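Local coordinates for site-specific recombinase, resolvase family protein (Streptococcus pneumoniae, PDB 3GUV) that probably catalyses site-specific DNA recombination as a member of the resolvase (serine recombinase) family, at residues Y8-V13 against N63-D68; D68-K73 against Q102-N107; V76-V81 against G114-K119; Q99-Q102 against N107-C110. All coordinates share one frame; numbering follows the deposited sequence.

All four contacts lie in the resolvase N-terminal domain, around one mixed sheet. Interaction 1 packs helix 60-70 on strand 6-12. Interaction 2 uses the end of the same helix and shares Asp68; it meets the end of helix 91-103. Its Gln102 and Asn107 recur in interaction 4, where helix 91-103 lies against strand 107-110. Interaction 3 reaches from strand 78-81 past strand 107-110 to 115-119. The centres of interactions 3 and 4 are about 6 Å apart, and those of 1 and 3 about 13 Å. Along the chain, interaction 1 closes before the others open, while interactions 2 and 3 alternate. The contacts thus tie two helices and four strands together, from the buried interaction 1 to the surface interaction 3.

Interaction 1. Residues Y8-V13 against N63-D68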
loop_
_atom_site.group_PDB
_atom_site.type_symbol
_atom_site.label_atom_id
_atom_site.label_comp_id
_atom_site.label_asym_id
_atom_site.label_seq_id
_atom_site.Cartn_x
_atom_site.Cartn_y
_atom_site.Cartn_z
ATOM N N TYR A 8 16.615 15.237 -8.345
ATOM C CA TYR A 8 16.582 14.464 -9.590
ATOM C C TYR A 8 15.130 14.321 -10.007
ATOM O O TYR A 8 14.248 14.196 -9.124
ATOM C CB TYR A 8 17.120 13.044 -9.358
ATOM C CG TYR A 8 18.624 12.864 -9.159
ATOM C CD1 TYR A 8 19.564 13.717 -9.769
ATOM C CD2 TYR A 8 19.104 11.779 -8.440
ATOM C CE1 TYR A 8 20.910 13.513 -9.597
ATOM C CE2 TYR A 8 20.450 11.550 -8.270
ATOM C CZ TYR A 8 21.361 12.421 -8.853
ATOM O OH TYR A 8 22.708 12.195 -8.683
ATOM N N LEU A 9 14.866 14.318 -11.314
ATOM C CA LEU A 9 13.557 13.949 -11.869
ATOM C C LEU A 9 13.615 12.512 -12.346
ATOM O O LEU A 9 14.582 12.146 -12.985
ATOM C CB LEU A 9 13.203 14.842 -13.056
ATOM C CG LEU A 9 12.282 16.009 -12.773
ATOM C CD1 LEU A 9 12.720 16.787 -11.576
ATOM C CD2 LEU A 9 12.089 16.858 -14.065
ATOM N N TYR A 10 12.603 11.701 -12.049
ATOM C CA TYR A 10 12.514 10.334 -12.595
ATOM C C TYR A 10 11.184 10.110 -13.280
ATOM O O TYR A 10 10.141 10.339 -12.687
ATOM C CB TYR A 10 12.653 9.271 -11.511
ATOM C CG TYR A 10 12.538 7.899 -12.124
ATOM C CD1 TYR A 10 13.576 7.380 -12.904
ATOM C CD2 TYR A 10 11.350 7.131 -11.990
ATOM C CE1 TYR A 10 13.468 6.126 -13.495
ATOM C CE2 TYR A 10 11.222 5.893 -12.601
ATOM C CZ TYR A 10 12.267 5.389 -13.337
ATOM O OH TYR A 10 12.147 4.176 -13.958
ATOM N N THR A 11 11.214 9.646 -14.521
ATOM C CA THR A 11 9.984 9.357 -15.257
ATOM C C THR A 11 10.099 7.984 -15.928
ATOM O O THR A 11 11.191 7.500 -16.173
ATOM C CB THR A 11 9.656 10.457 -16.334
ATOM O OG1 THR A 11 10.741 10.586 -17.257
ATOM C CG2 THR A 11 9.374 11.819 -15.697
ATOM N N ARG A 12 8.954 7.383 -16.244
ATOM C CA ARG A 12 8.908 6.062 -16.932
ATOM C C ARG A 12 7.531 5.799 -17.532
ATOM O O ARG A 12 6.587 6.518 -17.257
ATOM C CB ARG A 12 9.291 4.913 -15.978
ATOM C CG ARG A 12 8.332 4.830 -14.737
ATOM C CD ARG A 12 8.540 3.606 -13.877
ATOM N NE ARG A 12 8.276 2.402 -14.650
ATOM C CZ ARG A 12 9.185 1.531 -15.088
ATOM N NH1 ARG A 12 8.786 0.476 -15.807
ATOM N NH2 ARG A 12 10.487 1.684 -14.840
ATOM N N VAL A 13 7.431 4.785 -18.370
ATOM C CA VAL A 13 6.156 4.192 -18.782
ATOM C C VAL A 13 6.107 2.824 -18.089
ATOM O O VAL A 13 7.137 2.316 -17.671
ATOM C CB VAL A 13 6.063 3.974 -20.296
ATOM C CG1 VAL A 13 6.272 5.312 -21.046
ATOM C CG2 VAL A 13 7.095 2.953 -20.753
ATOM N N ASN A 63 17.924 2.227 -12.045
ATOM C CA ASN A 63 19.066 1.615 -11.364
ATOM C C ASN A 63 20.296 2.538 -11.474
ATOM O O ASN A 63 20.978 2.738 -10.488
ATOM C CB ASN A 63 19.369 0.210 -11.894
ATOM C CG ASN A 63 18.239 -0.787 -11.620
ATOM O OD1 ASN A 63 17.514 -0.685 -10.629
ATOM N ND2 ASN A 63 18.082 -1.752 -12.519
ATOM N N ARG A 64 20.563 3.122 -12.641
ATOM C CA ARG A 64 21.614 4.136 -12.713
ATOM C C ARG A 64 21.373 5.244 -11.665
ATOM O O ARG A 64 22.310 5.638 -10.978
ATOM C CB ARG A 64 21.797 4.773 -14.105
ATOM C CG ARG A 64 22.731 6.056 -13.961
ATOM C CD ARG A 64 23.402 6.649 -15.189
ATOM N NE ARG A 64 22.504 6.780 -16.338
ATOM C CZ ARG A 64 22.578 7.738 -17.257
ATOM N NH1 ARG A 64 21.731 7.726 -18.282
ATOM N NH2 ARG A 64 23.498 8.699 -17.178
ATOM N N MET A 65 20.124 5.729 -11.535
ATOM C CA MET A 65 19.805 6.805 -10.580
ATOM C C MET A 65 20.179 6.395 -9.150
ATOM O O MET A 65 20.845 7.149 -8.440
ATOM C CB MET A 65 18.327 7.223 -10.674
ATOM C CG MET A 65 17.919 8.494 -9.875
ATOM S SD MET A 65 16.174 9.038 -9.982
ATOM C CE MET A 65 15.368 7.667 -9.100
ATOM N N MET A 66 19.765 5.203 -8.745
ATOM C CA MET A 66 20.063 4.707 -7.404
ATOM C C MET A 66 21.584 4.574 -7.102
ATOM O O MET A 66 21.989 4.875 -6.004
ATOM C CB MET A 66 19.297 3.391 -7.095
ATOM C CG MET A 66 17.756 3.493 -7.041
ATOM S SD MET A 66 17.069 4.611 -5.811
ATOM C CE MET A 66 17.240 3.557 -4.397
ATOM N N GLU A 67 22.408 4.167 -8.065
ATOM C CA GLU A 67 23.879 4.222 -7.886
ATOM C C GLU A 67 24.412 5.668 -7.714
ATOM O O GLU A 67 25.333 5.947 -6.913
ATOM C CB GLU A 67 24.616 3.534 -9.065
ATOM C CG GLU A 67 24.173 2.044 -9.395
ATOM C CD GLU A 67 23.559 1.253 -8.201
ATOM O OE1 GLU A 67 24.258 1.057 -7.160
ATOM O OE2 GLU A 67 22.378 0.801 -8.322
ATOM N N ASP A 68 23.840 6.596 -8.473
ATOM C CA ASP A 68 24.233 8.000 -8.362
ATOM C C ASP A 68 23.835 8.563 -6.969
ATOM O O ASP A 68 24.480 9.451 -6.436
ATOM C CB ASP A 68 23.627 8.801 -9.533
ATOM C CG ASP A 68 24.263 8.443 -10.913
ATOM O OD1 ASP A 68 25.359 7.820 -10.966
ATOM O OD2 ASP A 68 23.686 8.831 -11.961
HETATM O O HOH W 1 23.640 11.853 -6.363
#
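Met65 of helix 60-70 reaches across to Tyr8 and Tyr10 on strand 6-12. This is helix-on-sheet packing within the alpha/beta fold of the resolvase domain. The helix runs nearly antiparallel to the strand, at 161°, with the axes 10.6 Å apart. Met65 leaves the helix with CG anti to its backbone N (chi1 -171°) and extends until a bend at the last torsion. Its sulfur makes Met-aromatic contacts with both tyrosines, oblique to each ring. Met65 and Tyr8 run alongside each other, pointing opposite ways, with Met65 CG 3.8 Å from Tyr8 CD2. Against Tyr10 the touch is near the root of the side chain, where Met65 SD lies 3.8 Å from Tyr10 CB. The two tyrosine hydroxyls serve different partners. Tyr10 OH accepts from Arg12 NH2 at 3.1 Å and also bonds Asp48. Tyr8 OH bonds Asp74, and the Tyr8 and Asp68 side chains cross at about a right angle, their planes 60° apart. Asp68 turns its carboxylate to Tyr46, while Asp68 CB lies 3.6 Å from Tyr8 OH. A water donates to both Tyr8 OH and Asp68 O at a short 2.5 Å each, so the exact lengths are doubtful.

Interaction 2. Residues D68-K73 against Q102-N107; sequences DIKSGK and QDYGVN
Tyr104 lays one face of its ring over the backbone of Lys70. The main interaction is a CH-pi contact: Lys70 CA sits 3.8 Å from the centroid of the Tyr104 ring, 24° off the normal and shifted toward the rim. The lysine chain then follows the ring outward. Lys70 CD comes within 3.5 Å of Tyr104 CE2, and bends beyond CG lead its amino end away. Glu67 is a weak, long ion-pair partner of that amino group.

Apolar packing lies deeper. Ile69 CG2 is 3.9 Å from Tyr104 CB and 3.8 Å from Val106 CG2. Ile69 and Val106, both buried, also touch Val79 of the sheet and extend the core beside the exposed Tyr104.

The chain turns sharply on both sides. Helix 91-103 ends in a Schellman motif with Gly105, at positive phi, as the C-prime residue; Gly105 N bonds Gln102 O, and Val106 N bonds Met101 O. Val106 is thereby brought back toward Ile69. After helix 60-70, Ser71 OG forms an ST turn by accepting from Lys73 N at 3.1 Å. The same hydroxyl donates to Asp68 O from above the carbonyl plane.

A side-chain bond spans the turn after helix 91-103. Gln102 NE2 donates to Asn107 OD1 at 2.8 Å and 159°. The acceptor lies close to the Gln102 amide plane, and the amides of Gln102 and Asn107 stand almost perpendicular, 87° apart.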
loop_
_atom_site.group_PDB
_atom_site.type_symbol
_atom_site.label_atom_id
_atom_site.label_comp_id
_atom_site.label_asym_id
_atom_site.label_seq_id
_atom_site.Cartn_x
_atom_site.Cartn_y
_atom_site.Cartn_z
ATOM N N ASP A 68 23.840 6.596 -8.473
ATOM C CA ASP A 68 24.233 8.000 -8.362
ATOM C C ASP A 68 23.835 8.563 -6.969
ATOM O O ASP A 68 24.480 9.451 -6.436
ATOM C CB ASP A 68 23.627 8.801 -9.533
ATOM C CG ASP A 68 24.263 8.443 -10.913
ATOM O OD1 ASP A 68 25.359 7.820 -10.966
ATOM O OD2 ASP A 68 23.686 8.831 -11.961
ATOM N N ILE A 69 22.767 8.003 -6.381
ATOM C CA ILE A 69 22.259 8.434 -5.068
ATOM C C ILE A 69 23.192 7.889 -3.979
ATOM O O ILE A 69 23.602 8.625 -3.059
ATOM C CB ILE A 69 20.764 7.955 -4.819
ATOM C CG1 ILE A 69 19.763 8.858 -5.594
ATOM C CG2 ILE A 69 20.457 7.916 -3.321
ATOM C CD1 ILE A 69 18.290 8.384 -5.590
ATOM N N LYS A 70 23.527 6.605 -4.124
ATOM C CA LYS A 70 24.382 5.907 -3.191
ATOM C C LYS A 70 25.747 6.626 -3.138
ATOM O O LYS A 70 26.283 6.870 -2.052
ATOM C CB LYS A 70 24.522 4.409 -3.566
ATOM C CG LYS A 70 23.173 3.629 -3.650
ATOM C CD LYS A 70 23.189 2.239 -2.984
ATOM C CE LYS A 70 23.769 1.132 -3.888
ATOM N NZ LYS A 70 22.719 0.212 -4.432
ATOM N N SER A 71 26.246 7.016 -4.311
ATOM C CA SER A 71 27.534 7.690 -4.447
ATOM C C SER A 71 27.579 9.146 -3.960
ATOM O O SER A 71 28.662 9.696 -3.799
ATOM C CB SER A 71 27.974 7.674 -5.902
ATOM O OG SER A 71 27.447 8.805 -6.587
ATOM N N GLY A 72 26.438 9.799 -3.768
ATOM C CA GLY A 72 26.438 11.180 -3.272
ATOM C C GLY A 72 26.877 12.212 -4.298
ATOM O O GLY A 72 26.838 13.400 -4.025
ATOM N N LYS A 73 27.305 11.736 -5.463
ATOM C CA LYS A 73 27.641 12.528 -6.654
ATOM C C LYS A 73 27.172 13.999 -6.651
ATOM O O LYS A 73 27.994 14.933 -6.705
ATOM C CB LYS A 73 27.017 11.783 -7.862
ATOM C CG LYS A 73 27.444 12.198 -9.256
ATOM C CD LYS A 73 27.390 10.980 -10.193
ATOM C CE LYS A 73 26.986 11.319 -11.616
ATOM N NZ LYS A 73 27.633 12.583 -12.068
ATOM N N GLN A 102 16.343 6.928 1.662
ATOM C CA GLN A 102 16.467 7.681 2.916
ATOM C C GLN A 102 17.756 7.301 3.681
ATOM O O GLN A 102 18.345 8.169 4.322
ATOM C CB GLN A 102 15.240 7.511 3.811
ATOM C CG GLN A 102 13.953 8.074 3.235
ATOM C CD GLN A 102 12.759 7.916 4.177
ATOM O OE1 GLN A 102 12.451 6.817 4.640
ATOM N NE2 GLN A 102 12.074 9.026 4.450
ATOM N N ASP A 103 18.176 6.029 3.584
ATOM C CA ASP A 103 19.485 5.548 4.095
ATOM C C ASP A 103 20.567 6.495 3.605
ATOM O O ASP A 103 21.447 6.914 4.368
ATOM C CB ASP A 103 19.812 4.129 3.568
ATOM C CG ASP A 103 20.385 3.201 4.637
ATOM O OD1 ASP A 103 21.628 2.944 4.695
ATOM O OD2 ASP A 103 19.561 2.706 5.441
ATOM N N TYR A 104 20.480 6.848 2.316
ATOM C CA TYR A 104 21.450 7.724 1.680
ATOM C C TYR A 104 21.049 9.197 1.661
ATOM O O TYR A 104 21.521 9.945 0.813
ATOM C CB TYR A 104 21.762 7.232 0.264
ATOM C CG TYR A 104 22.518 5.935 0.243
ATOM C CD1 TYR A 104 23.902 5.916 0.296
ATOM C CD2 TYR A 104 21.857 4.739 0.199
ATOM C CE1 TYR A 104 24.606 4.711 0.283
ATOM C CE2 TYR A 104 22.541 3.524 0.202
ATOM C CZ TYR A 104 23.918 3.522 0.241
ATOM O OH TYR A 104 24.581 2.320 0.222
ATOM N N GLY A 105 20.225 9.620 2.623
ATOM C CA GLY A 105 19.801 11.045 2.743
ATOM C C GLY A 105 18.712 11.603 1.796
ATOM O O GLY A 105 18.430 12.809 1.831
ATOM N N VAL A 106 18.077 10.740 0.984
ATOM C CA VAL A 106 17.194 11.190 -0.120
ATOM C C VAL A 106 15.704 10.832 0.148
ATOM O O VAL A 106 15.370 9.686 0.507
ATOM C CB VAL A 106 17.702 10.633 -1.476
ATOM C CG1 VAL A 106 16.776 11.038 -2.660
ATOM C CG2 VAL A 106 19.183 11.100 -1.755
ATOM N N ASN A 107 14.835 11.843 0.012
ATOM C CA ASN A 107 13.388 11.681 0.122
ATOM C C ASN A 107 12.637 11.697 -1.228
ATOM O O ASN A 107 13.197 12.037 -2.282
ATOM C CB ASN A 107 12.832 12.724 1.089
ATOM C CG ASN A 107 12.994 12.300 2.551
ATOM O OD1 ASN A 107 12.286 11.424 3.042
ATOM N ND2 ASN A 107 13.949 12.910 3.229
#

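Interaction 3. Residues V76-V81 against G114-K119; sequences VSFVLV and GIDSSK
Phe78 points its ring at Asp116 and Ser118, past the intervening strand 107-110. The close part of this small contact is at the far end of the ring. Ser118 OG meets the ring edge near its plane, 3.5 Å from Phe78 CZ. Asp116 OD1 approaches obliquely, 3.6 Å from Phe78 CE1, with the carboxylate and ring planes 84° apart. The Phe78 ring also packs on Asn107 and Ile109 of the strand between.

The two oxygens are held by their own turn. Asp116 OD1 accepts from Ser118 N at 2.9 Å, an Asx turn, and from Ser118 OG at 2.7 Å. The hydroxyl comes on the syn side and the amide on the anti side, both from the same face of the carboxylate. Ser118 OG lies between its backbone N and carbonyl carbon (chi1 75°), which lets it curl back to Asp116.

The outer side is looser. Exposed Lys119 reaches Asp116 OD2 only in a weak salt bridge, with NZ 3.4 Å away. At the other end of the segment, a G1 beta bulge sets Gly114 and Ile115 opposite Cys110.

The slightly positive C-H edge of Phe78 probably suits the Ser118 oxygen, while Asp116 OD1 is engaged by its two Ser118 donors.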
loop_
_atom_site.group_PDB
_atom_site.type_symbol
_atom_site.label_atom_id
_atom_site.label_comp_id
_atom_site.label_asym_id
_atom_site.label_seq_id
_atom_site.Cartn_x
_atom_site.Cartn_y
_atom_site.Cartn_z
ATOM N N VAL A 76 21.849 15.423 -3.935
ATOM C CA VAL A 76 20.386 15.576 -4.033
ATOM C C VAL A 76 19.650 15.332 -2.700
ATOM O O VAL A 76 19.980 14.417 -1.961
ATOM C CB VAL A 76 19.798 14.669 -5.148
ATOM C CG1 VAL A 76 20.343 15.107 -6.537
ATOM C CG2 VAL A 76 20.084 13.212 -4.873
ATOM N N SER A 77 18.664 16.181 -2.396
ATOM C CA SER A 77 17.746 15.983 -1.268
ATOM C C SER A 77 16.453 15.197 -1.622
ATOM O O SER A 77 15.869 14.526 -0.756
ATOM C CB SER A 77 17.317 17.347 -0.721
ATOM O OG SER A 77 18.359 17.933 0.042
ATOM N N PHE A 78 15.989 15.307 -2.872
ATOM C CA PHE A 78 14.760 14.579 -3.324
ATOM C C PHE A 78 14.876 13.903 -4.712
ATOM O O PHE A 78 15.667 14.346 -5.587
ATOM C CB PHE A 78 13.566 15.535 -3.352
ATOM C CG PHE A 78 13.197 16.116 -2.030
ATOM C CD1 PHE A 78 12.332 15.439 -1.183
ATOM C CD2 PHE A 78 13.659 17.372 -1.647
ATOM C CE1 PHE A 78 11.964 15.969 0.046
ATOM C CE2 PHE A 78 13.307 17.910 -0.418
ATOM C CZ PHE A 78 12.426 17.199 0.423
ATOM N N VAL A 79 14.128 12.805 -4.897
ATOM C CA VAL A 79 13.679 12.362 -6.239
ATOM C C VAL A 79 12.217 12.746 -6.413
ATOM O O VAL A 79 11.359 12.420 -5.537
ATOM C CB VAL A 79 13.745 10.839 -6.459
ATOM C CG1 VAL A 79 13.141 10.464 -7.818
ATOM C CG2 VAL A 79 15.180 10.299 -6.285
ATOM N N LEU A 80 11.927 13.447 -7.503
ATOM C CA LEU A 80 10.571 13.726 -7.904
ATOM C C LEU A 80 10.132 12.678 -8.922
ATOM O O LEU A 80 10.807 12.468 -9.926
ATOM C CB LEU A 80 10.457 15.119 -8.533
ATOM C CG LEU A 80 10.471 16.387 -7.662
ATOM C CD1 LEU A 80 11.611 16.498 -6.653
ATOM C CD2 LEU A 80 10.484 17.588 -8.650
ATOM N N VAL A 81 9.007 12.029 -8.626
ATOM C CA VAL A 81 8.237 11.178 -9.552
ATOM C C VAL A 81 6.856 11.814 -9.804
ATOM O O VAL A 81 6.420 12.741 -9.060
ATOM C CB VAL A 81 8.122 9.748 -9.015
ATOM C CG1 VAL A 81 9.506 9.191 -8.762
ATOM C CG2 VAL A 81 7.290 9.684 -7.726
ATOM N N GLY A 114 0.725 14.361 -4.403
ATOM C CA GLY A 114 1.000 15.306 -3.323
ATOM C C GLY A 114 1.721 14.715 -2.106
ATOM O O GLY A 114 1.616 15.258 -1.009
ATOM N N ILE A 115 2.436 13.610 -2.297
ATOM C CA ILE A 115 3.091 12.896 -1.210
ATOM C C ILE A 115 4.540 13.378 -1.152
ATOM O O ILE A 115 5.183 13.524 -2.181
ATOM C CB ILE A 115 3.111 11.359 -1.454
ATOM C CG1 ILE A 115 1.720 10.719 -1.275
ATOM C CG2 ILE A 115 4.100 10.702 -0.520
ATOM C CD1 ILE A 115 1.681 9.204 -1.656
ATOM N N ASP A 116 5.023 13.650 0.055
ATOM C CA ASP A 116 6.392 14.097 0.287
ATOM C C ASP A 116 6.861 13.367 1.549
ATOM O O ASP A 116 6.362 13.654 2.664
ATOM C CB ASP A 116 6.419 15.627 0.466
ATOM C CG ASP A 116 7.783 16.167 0.906
ATOM O OD1 ASP A 116 8.682 15.382 1.312
ATOM O OD2 ASP A 116 7.953 17.411 0.842
ATOM N N SER A 117 7.769 12.403 1.374
ATOM C CA SER A 117 8.222 11.577 2.471
ATOM C C SER A 117 9.038 12.322 3.564
ATOM O O SER A 117 9.138 11.827 4.677
ATOM C CB SER A 117 8.981 10.354 1.948
ATOM O OG SER A 117 10.250 10.676 1.407
ATOM N N SER A 118 9.581 13.500 3.272
ATOM C CA SER A 118 10.327 14.290 4.273
ATOM C C SER A 118 9.397 14.946 5.315
ATOM O O SER A 118 9.826 15.218 6.423
ATOM C CB SER A 118 11.165 15.381 3.599
ATOM O OG SER A 118 10.346 16.462 3.169
ATOM N N LYS A 119 8.137 15.195 4.944
ATOM C CA LYS A 119 7.135 15.760 5.854
ATOM C C LYS A 119 6.507 14.711 6.776
ATOM O O LYS A 119 5.521 14.996 7.423
ATOM C CB LYS A 119 6.019 16.447 5.065
ATOM C CG LYS A 119 6.494 17.600 4.211
ATOM C CD LYS A 119 7.060 18.721 5.059
ATOM C CE LYS A 119 6.904 20.058 4.355
ATOM N NZ LYS A 119 7.464 20.039 2.967
#

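Interaction 4. Residues Q99-Q102 against N107-C110; sequences QIMQ and NLIC
Asn107 OD1 is gripped by two side chains, Gln102 NE2 and Ser117 OG. Gln102 ties it to helix 91-103, and Ser117 ties it to the segment after strand 115-116. Ser117 OG in turn accepts from Leu108 N. The serine hydroxyl therefore joins the side chain of one strand residue to the backbone of the next. Asn107 starts away from the helix, but with CG beside its backbone N (chi1 -82°) its amide oxygen turns back to both donors.

Beside this polar pair is an apolar one. Met101 points toward the strand and ends in a bend at its last torsion (chi3 53°), which lays the methyl on the chain. Met101 CE is 3.3 Å from Asn107 O and 3.4 Å from Asn107 C. It also lies 3.8 Å from Leu108 CB and 4.1 Å from Leu108 CD1. The methyl thus sits on the peptide link as well as on the leucine. Met66 of helix 60-70 packs on Met101 from outside this contact.

The helix and strand belong to the beta-alpha-beta unit of 78-81, 91-103 and 107-110. Asn107 O also bonds the backbone of Val79 in the neighbouring strand.

The carbonyl beside the methyl is therefore already paired within the sheet. Met101 adds apolar cover there, while the directional hold between helix and strand comes from the amide oxygen of Asn107.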
loop_
_atom_site.group_PDB
_atom_site.type_symbol
_atom_site.label_atom_id
_atom_site.label_comp_id
_atom_site.label_asym_id
_atom_site.label_seq_id
_atom_site.Cartn_x
_atom_site.Cartn_y
_atom_site.Cartn_z
ATOM N N GLN A 99 13.412 3.115 1.514
ATOM C CA GLN A 99 14.293 2.919 2.680
ATOM C C GLN A 99 15.754 3.114 2.307
ATOM O O GLN A 99 16.479 3.782 3.045
ATOM C CB GLN A 99 14.084 1.551 3.316
ATOM C CG GLN A 99 12.809 1.499 4.173
ATOM C CD GLN A 99 12.444 0.105 4.645
ATOM O OE1 GLN A 99 12.542 -0.887 3.904
ATOM N NE2 GLN A 99 11.993 0.026 5.879
ATOM N N ILE A 100 16.160 2.556 1.157
ATOM C CA ILE A 100 17.515 2.744 0.605
ATOM C C ILE A 100 17.804 4.234 0.318
ATOM O O ILE A 100 18.832 4.751 0.723
ATOM C CB ILE A 100 17.732 1.900 -0.683
ATOM C CG1 ILE A 100 17.615 0.394 -0.375
ATOM C CG2 ILE A 100 19.114 2.211 -1.312
ATOM C CD1 ILE A 100 17.356 -0.463 -1.594
ATOM N N MET A 101 16.887 4.900 -0.380
ATOM C CA MET A 101 16.967 6.341 -0.635
ATOM C C MET A 101 17.210 7.130 0.666
ATOM O O MET A 101 18.145 7.952 0.746
ATOM C CB MET A 101 15.666 6.877 -1.285
ATOM C CG MET A 101 15.512 6.710 -2.794
ATOM S SD MET A 101 13.888 7.228 -3.451
ATOM C CE MET A 101 13.669 8.864 -2.848
ATOM N N GLN A 102 16.343 6.928 1.662
ATOM C CA GLN A 102 16.467 7.681 2.916
ATOM C C GLN A 102 17.756 7.301 3.681
ATOM O O GLN A 102 18.345 8.169 4.322
ATOM C CB GLN A 102 15.240 7.511 3.811
ATOM C CG GLN A 102 13.953 8.074 3.235
ATOM C CD GLN A 102 12.759 7.916 4.177
ATOM O OE1 GLN A 102 12.451 6.817 4.640
ATOM N NE2 GLN A 102 12.074 9.026 4.450
ATOM N N ASN A 107 14.835 11.843 0.012
ATOM C CA ASN A 107 13.388 11.681 0.122
ATOM C C ASN A 107 12.637 11.697 -1.228
ATOM O O ASN A 107 13.197 12.037 -2.282
ATOM C CB ASN A 107 12.832 12.724 1.089
ATOM C CG ASN A 107 12.994 12.300 2.551
ATOM O OD1 ASN A 107 12.286 11.424 3.042
ATOM N ND2 ASN A 107 13.949 12.910 3.229
ATOM N N LEU A 108 11.376 11.291 -1.187
ATOM C CA LEU A 108 10.548 11.099 -2.372
ATOM C C LEU A 108 9.379 12.068 -2.386
ATOM O O LEU A 108 8.666 12.201 -1.367
ATOM C CB LEU A 108 10.023 9.673 -2.444
ATOM C CG LEU A 108 9.230 9.326 -3.726
ATOM C CD1 LEU A 108 10.177 9.197 -4.965
ATOM C CD2 LEU A 108 8.452 8.005 -3.434
ATOM N N ILE A 109 9.223 12.740 -3.529
ATOM C CA ILE A 109 8.086 13.613 -3.822
ATOM C C ILE A 109 7.388 13.016 -5.023
ATOM O O ILE A 109 8.040 12.656 -6.011
ATOM C CB ILE A 109 8.491 15.103 -4.067
ATOM C CG1 ILE A 109 9.179 15.664 -2.821
ATOM C CG2 ILE A 109 7.239 15.987 -4.408
ATOM C CD1 ILE A 109 9.594 17.168 -2.908
ATOM N N CYS A 110 6.085 12.777 -4.854
ATOM C CA CYS A 110 5.167 12.357 -5.898
ATOM C C CYS A 110 4.357 13.564 -6.185
ATOM O O CYS A 110 3.531 13.982 -5.376
ATOM C CB CYS A 110 4.239 11.252 -5.428
ATOM S SG CYS A 110 5.138 9.853 -4.796
#